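Local atomic coordinates of putative acyl-CoA thioester hydrolase YbhC (Escherichia coli K-12, PDB entry 3GRH), a protein that is a putative thioesterase lipoprotein of the outer membrane, related to pectinesterases but unable to bind pectin and without pectinesterase activity. Residues N105-Y117 / G129-K143. Residues are numbered along the deposited sequence; the frame is centred on the assembly and turned at random.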
# COMPACT_ATOMS: atom_id res chain seq x y z
N ASN A 105 -2.36 -22.55 14.22
CA ASN A 105 -1.11 -22.10 13.55
C ASN A 105 -1.15 -22.38 12.05
O ASN A 105 -0.34 -21.81 11.25
CB ASN A 105 0.11 -22.87 14.11
CG ASN A 105 0.46 -22.49 15.52
OD1 ASN A 105 0.13 -21.40 15.99
ND2 ASN A 105 1.15 -23.39 16.21
N LYS A 106 -2.09 -23.21 11.63
CA LYS A 106 -2.20 -23.57 10.24
C LYS A 106 -2.91 -22.48 9.48
O LYS A 106 -3.84 -21.84 9.96
CB LYS A 106 -2.93 -24.90 10.07
CG LYS A 106 -1.97 -26.09 10.06
CD LYS A 106 -2.62 -27.40 9.52
CE LYS A 106 -3.53 -27.17 8.24
NZ LYS A 106 -2.68 -27.31 6.97
N ARG A 107 -2.46 -22.30 8.24
CA ARG A 107 -3.10 -21.33 7.35
C ARG A 107 -4.53 -21.74 7.00
O ARG A 107 -4.80 -22.95 6.72
CB ARG A 107 -2.30 -21.19 6.05
CG ARG A 107 -2.89 -20.30 5.10
CD ARG A 107 -2.00 -19.97 3.91
NE ARG A 107 -0.87 -19.19 4.33
CZ ARG A 107 -0.91 -17.88 4.62
NH1 ARG A 107 -2.03 -17.19 4.54
NH2 ARG A 107 0.16 -17.30 5.09
N GLN A 108 -5.45 -20.76 7.01
CA GLN A 108 -6.84 -21.00 6.64
C GLN A 108 -7.20 -20.23 5.44
O GLN A 108 -6.71 -19.13 5.27
CB GLN A 108 -7.76 -20.64 7.75
CG GLN A 108 -7.41 -21.44 8.91
CD GLN A 108 -8.29 -21.22 10.01
OE1 GLN A 108 -9.36 -21.82 10.08
NE2 GLN A 108 -7.84 -20.41 10.94
N TYR A 109 -8.02 -20.85 4.59
CA TYR A 109 -8.39 -20.32 3.31
C TYR A 109 -9.88 -20.03 3.25
O TYR A 109 -10.68 -20.91 3.56
CB TYR A 109 -8.06 -21.34 2.23
CG TYR A 109 -6.58 -21.57 2.07
CD1 TYR A 109 -5.88 -20.86 1.15
CD2 TYR A 109 -5.94 -22.55 2.81
CE1 TYR A 109 -4.55 -21.06 0.99
CE2 TYR A 109 -4.56 -22.77 2.62
CZ TYR A 109 -3.90 -21.97 1.73
OH TYR A 109 -2.55 -22.10 1.43
N ILE A 110 -10.21 -18.80 2.87
CA ILE A 110 -11.57 -18.32 2.78
C ILE A 110 -11.81 -17.94 1.35
O ILE A 110 -11.20 -17.03 0.82
CB ILE A 110 -11.82 -17.11 3.69
CG1 ILE A 110 -11.55 -17.48 5.12
CG2 ILE A 110 -13.30 -16.62 3.51
CD1 ILE A 110 -11.44 -16.26 6.10
N ALA A 111 -12.68 -18.68 0.69
CA ALA A 111 -13.07 -18.37 -0.71
C ALA A 111 -14.23 -17.43 -0.69
O ALA A 111 -15.12 -17.61 0.15
CB ALA A 111 -13.44 -19.67 -1.47
N VAL A 112 -14.25 -16.46 -1.58
CA VAL A 112 -15.35 -15.50 -1.67
C VAL A 112 -15.95 -15.58 -3.10
O VAL A 112 -15.27 -15.41 -4.09
CB VAL A 112 -14.91 -14.06 -1.36
CG1 VAL A 112 -16.18 -13.22 -1.35
CG2 VAL A 112 -14.19 -13.93 -0.02
N MET A 113 -17.25 -15.91 -3.16
CA MET A 113 -17.96 -16.06 -4.41
C MET A 113 -18.23 -14.69 -5.01
O MET A 113 -18.33 -13.70 -4.32
CB MET A 113 -19.29 -16.77 -4.18
CG MET A 113 -19.10 -18.19 -3.82
SD MET A 113 -20.60 -19.10 -3.73
CE MET A 113 -21.22 -19.03 -5.42
N PRO A 114 -18.36 -14.64 -6.33
CA PRO A 114 -18.70 -13.38 -6.98
C PRO A 114 -19.90 -12.68 -6.32
O PRO A 114 -20.90 -13.33 -5.97
CB PRO A 114 -19.01 -13.82 -8.41
CG PRO A 114 -18.13 -14.99 -8.60
CD PRO A 114 -18.13 -15.73 -7.30
N GLY A 115 -19.76 -11.39 -6.10
CA GLY A 115 -20.79 -10.57 -5.49
C GLY A 115 -20.22 -9.29 -4.95
O GLY A 115 -19.04 -9.03 -5.10
N GLU A 116 -21.12 -8.51 -4.33
CA GLU A 116 -20.79 -7.26 -3.72
C GLU A 116 -21.01 -7.49 -2.25
O GLU A 116 -22.07 -7.97 -1.81
CB GLU A 116 -21.73 -6.15 -4.24
CG GLU A 116 -21.46 -5.66 -5.65
CD GLU A 116 -21.80 -6.68 -6.73
OE1 GLU A 116 -22.86 -7.37 -6.61
OE2 GLU A 116 -21.00 -6.77 -7.71
N TYR A 117 -20.02 -7.12 -1.47
CA TYR A 117 -19.99 -7.36 -0.02
C TYR A 117 -19.76 -6.01 0.66
O TYR A 117 -18.68 -5.51 0.68
CB TYR A 117 -18.89 -8.37 0.31
CG TYR A 117 -19.15 -9.71 -0.35
CD1 TYR A 117 -19.98 -10.65 0.23
CD2 TYR A 117 -18.56 -10.03 -1.52
CE1 TYR A 117 -20.25 -11.86 -0.41
CE2 TYR A 117 -18.86 -11.21 -2.16
CZ TYR A 117 -19.70 -12.10 -1.58
OH TYR A 117 -19.94 -13.29 -2.25
N GLY A 129 -1.85 -17.70 9.56
CA GLY A 129 -2.17 -16.86 8.39
C GLY A 129 -3.57 -17.10 7.84
O GLY A 129 -4.13 -18.15 7.94
N ILE A 130 -4.17 -16.03 7.33
CA ILE A 130 -5.43 -16.12 6.65
C ILE A 130 -5.23 -15.80 5.17
O ILE A 130 -4.57 -14.80 4.86
CB ILE A 130 -6.40 -15.09 7.20
CG1 ILE A 130 -6.69 -15.40 8.66
CG2 ILE A 130 -7.75 -15.16 6.41
CD1 ILE A 130 -7.55 -16.58 8.83
N THR A 131 -5.77 -16.66 4.30
CA THR A 131 -5.82 -16.39 2.83
C THR A 131 -7.23 -16.14 2.43
O THR A 131 -8.09 -16.94 2.67
CB THR A 131 -5.25 -17.53 2.04
OG1 THR A 131 -3.87 -17.74 2.43
CG2 THR A 131 -5.31 -17.24 0.54
N LEU A 132 -7.50 -14.99 1.82
CA LEU A 132 -8.84 -14.65 1.34
C LEU A 132 -8.74 -14.46 -0.17
O LEU A 132 -7.90 -13.69 -0.63
CB LEU A 132 -9.31 -13.35 2.01
CG LEU A 132 -10.66 -12.85 1.66
CD1 LEU A 132 -11.74 -13.74 2.23
CD2 LEU A 132 -10.81 -11.42 2.16
N TYR A 133 -9.58 -15.15 -0.92
CA TYR A 133 -9.48 -15.12 -2.35
C TYR A 133 -10.81 -15.15 -3.01
O TYR A 133 -11.73 -15.82 -2.51
CB TYR A 133 -8.61 -16.25 -2.83
CG TYR A 133 -9.10 -17.65 -2.62
CD1 TYR A 133 -9.74 -18.37 -3.63
CD2 TYR A 133 -8.87 -18.30 -1.41
CE1 TYR A 133 -10.15 -19.64 -3.40
CE2 TYR A 133 -9.32 -19.55 -1.18
CZ TYR A 133 -9.90 -20.23 -2.19
OH TYR A 133 -10.34 -21.52 -2.03
N GLY A 134 -10.89 -14.42 -4.10
CA GLY A 134 -12.08 -14.44 -4.93
C GLY A 134 -12.10 -15.57 -5.86
O GLY A 134 -11.03 -16.01 -6.34
N THR A 135 -13.32 -15.96 -6.22
CA THR A 135 -13.48 -17.09 -7.18
C THR A 135 -14.14 -16.67 -8.49
O THR A 135 -14.53 -17.55 -9.32
CB THR A 135 -14.19 -18.24 -6.53
OG1 THR A 135 -15.54 -17.87 -6.29
CG2 THR A 135 -13.48 -18.70 -5.26
N GLY A 136 -14.17 -15.38 -8.75
CA GLY A 136 -14.66 -14.85 -10.02
C GLY A 136 -13.64 -15.02 -11.15
O GLY A 136 -12.45 -15.33 -10.87
N GLU A 137 -14.08 -14.76 -12.40
CA GLU A 137 -13.14 -14.78 -13.58
C GLU A 137 -12.16 -13.64 -13.52
O GLU A 137 -10.99 -13.79 -13.94
CB GLU A 137 -13.85 -14.78 -14.96
CG GLU A 137 -13.04 -14.25 -16.41
CD GLU A 137 -12.04 -15.14 -17.34
OE1 GLU A 137 -12.27 -16.37 -17.67
OE2 GLU A 137 -11.01 -14.54 -17.92
N LYS A 138 -12.56 -12.50 -12.94
CA LYS A 138 -11.67 -11.37 -12.79
C LYS A 138 -11.71 -10.84 -11.36
O LYS A 138 -12.70 -11.03 -10.66
CB LYS A 138 -12.14 -10.21 -13.69
CG LYS A 138 -11.94 -10.52 -15.18
CD LYS A 138 -12.43 -9.43 -16.08
CE LYS A 138 -12.56 -9.87 -17.53
NZ LYS A 138 -13.83 -10.63 -17.83
N PRO A 139 -10.70 -10.07 -10.97
CA PRO A 139 -10.78 -9.50 -9.60
C PRO A 139 -11.94 -8.59 -9.34
O PRO A 139 -12.47 -8.56 -8.21
CB PRO A 139 -9.44 -8.76 -9.44
CG PRO A 139 -8.57 -9.35 -10.39
CD PRO A 139 -9.38 -9.82 -11.56
N ILE A 140 -12.47 -7.96 -10.39
CA ILE A 140 -13.63 -7.07 -10.22
C ILE A 140 -14.93 -7.78 -9.85
O ILE A 140 -15.96 -7.18 -9.53
CB ILE A 140 -13.76 -6.16 -11.47
CG1 ILE A 140 -14.68 -4.97 -11.14
CG2 ILE A 140 -14.21 -6.96 -12.68
CD1 ILE A 140 -14.06 -3.90 -10.14
N ASP A 141 -14.94 -9.10 -10.02
CA ASP A 141 -16.11 -9.90 -9.76
C ASP A 141 -16.45 -10.06 -8.29
O ASP A 141 -17.59 -10.36 -8.02
CB ASP A 141 -15.94 -11.22 -10.49
CG ASP A 141 -16.06 -11.01 -12.04
OD1 ASP A 141 -16.89 -10.13 -12.49
OD2 ASP A 141 -15.38 -11.70 -12.87
N VAL A 142 -15.47 -9.86 -7.37
CA VAL A 142 -15.72 -9.91 -5.94
C VAL A 142 -15.38 -8.49 -5.46
O VAL A 142 -14.22 -8.11 -5.52
CB VAL A 142 -14.85 -10.97 -5.25
CG1 VAL A 142 -14.86 -10.74 -3.73
CG2 VAL A 142 -15.29 -12.35 -5.66
N LYS A 143 -16.35 -7.76 -4.94
CA LYS A 143 -16.18 -6.35 -4.54
C LYS A 143 -16.44 -6.22 -3.06
O LYS A 143 -17.50 -6.55 -2.61
CB LYS A 143 -17.18 -5.48 -5.25
CG LYS A 143 -17.01 -5.46 -6.76
CD LYS A 143 -17.99 -4.57 -7.46
CE LYS A 143 -17.81 -4.37 -8.94
NZ LYS A 143 -18.31 -5.58 -9.76
O HOH W 1 -0.22 -20.02 9.16
O HOH W 2 -4.95 -19.45 10.44
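Arg107 sends CG out trans to its backbone N (chi1 178°) and bends at chi3, which carries the guanidinium across to Thr131. Arg107 NH1 donates to Thr131 OG1 (2.9 Å) in a rather bent bond, tilted from the guanidinium plane, while CA of Gly129 lies over one guanidinium face. Gly202 O holds NH2, and Gln204 OE1 is a second partner of Thr131 OG1. Tyr109 lies alongside Thr131, Tyr109 CD1 against Thr131 CB at 3.5 Å. Tyr133 sets CG between its backbone N and carbonyl carbon (chi1 65°), which lays one ring face over Ala111 CA, 4.0 Å from the centroid in a CH-pi contact. On the face carrying Ile110, Val112 and Leu132, Leu132 CD1 wedges against Ile110 CG2 (3.5 Å) and, tighter than usual, Val112 CG2 (3.3 Å); Val112 CG1 also meets Val142 CG1. Parallel strands 108-112 and 130-134 run in register, linked by backbone bonds such as Thr131 N to Gln108 O (2.8 Å). After the turn, Gly115-Tyr117 pairs likewise with Val142-Lys143; Glu116 OE2 forms a long salt bridge with Lys143 NZ (3.6 Å), which also donates to Ile140 O. Replacing Arg107 by an alanine would probably leave Thr131 OG1 and Gly202 O without this donor and uncover Gly129. Successive turns of the right-handed parallel beta-helix known from pectinesterases are thus joined through backbone bonds and an apolar inner face, with polar and ionic ties at the margins.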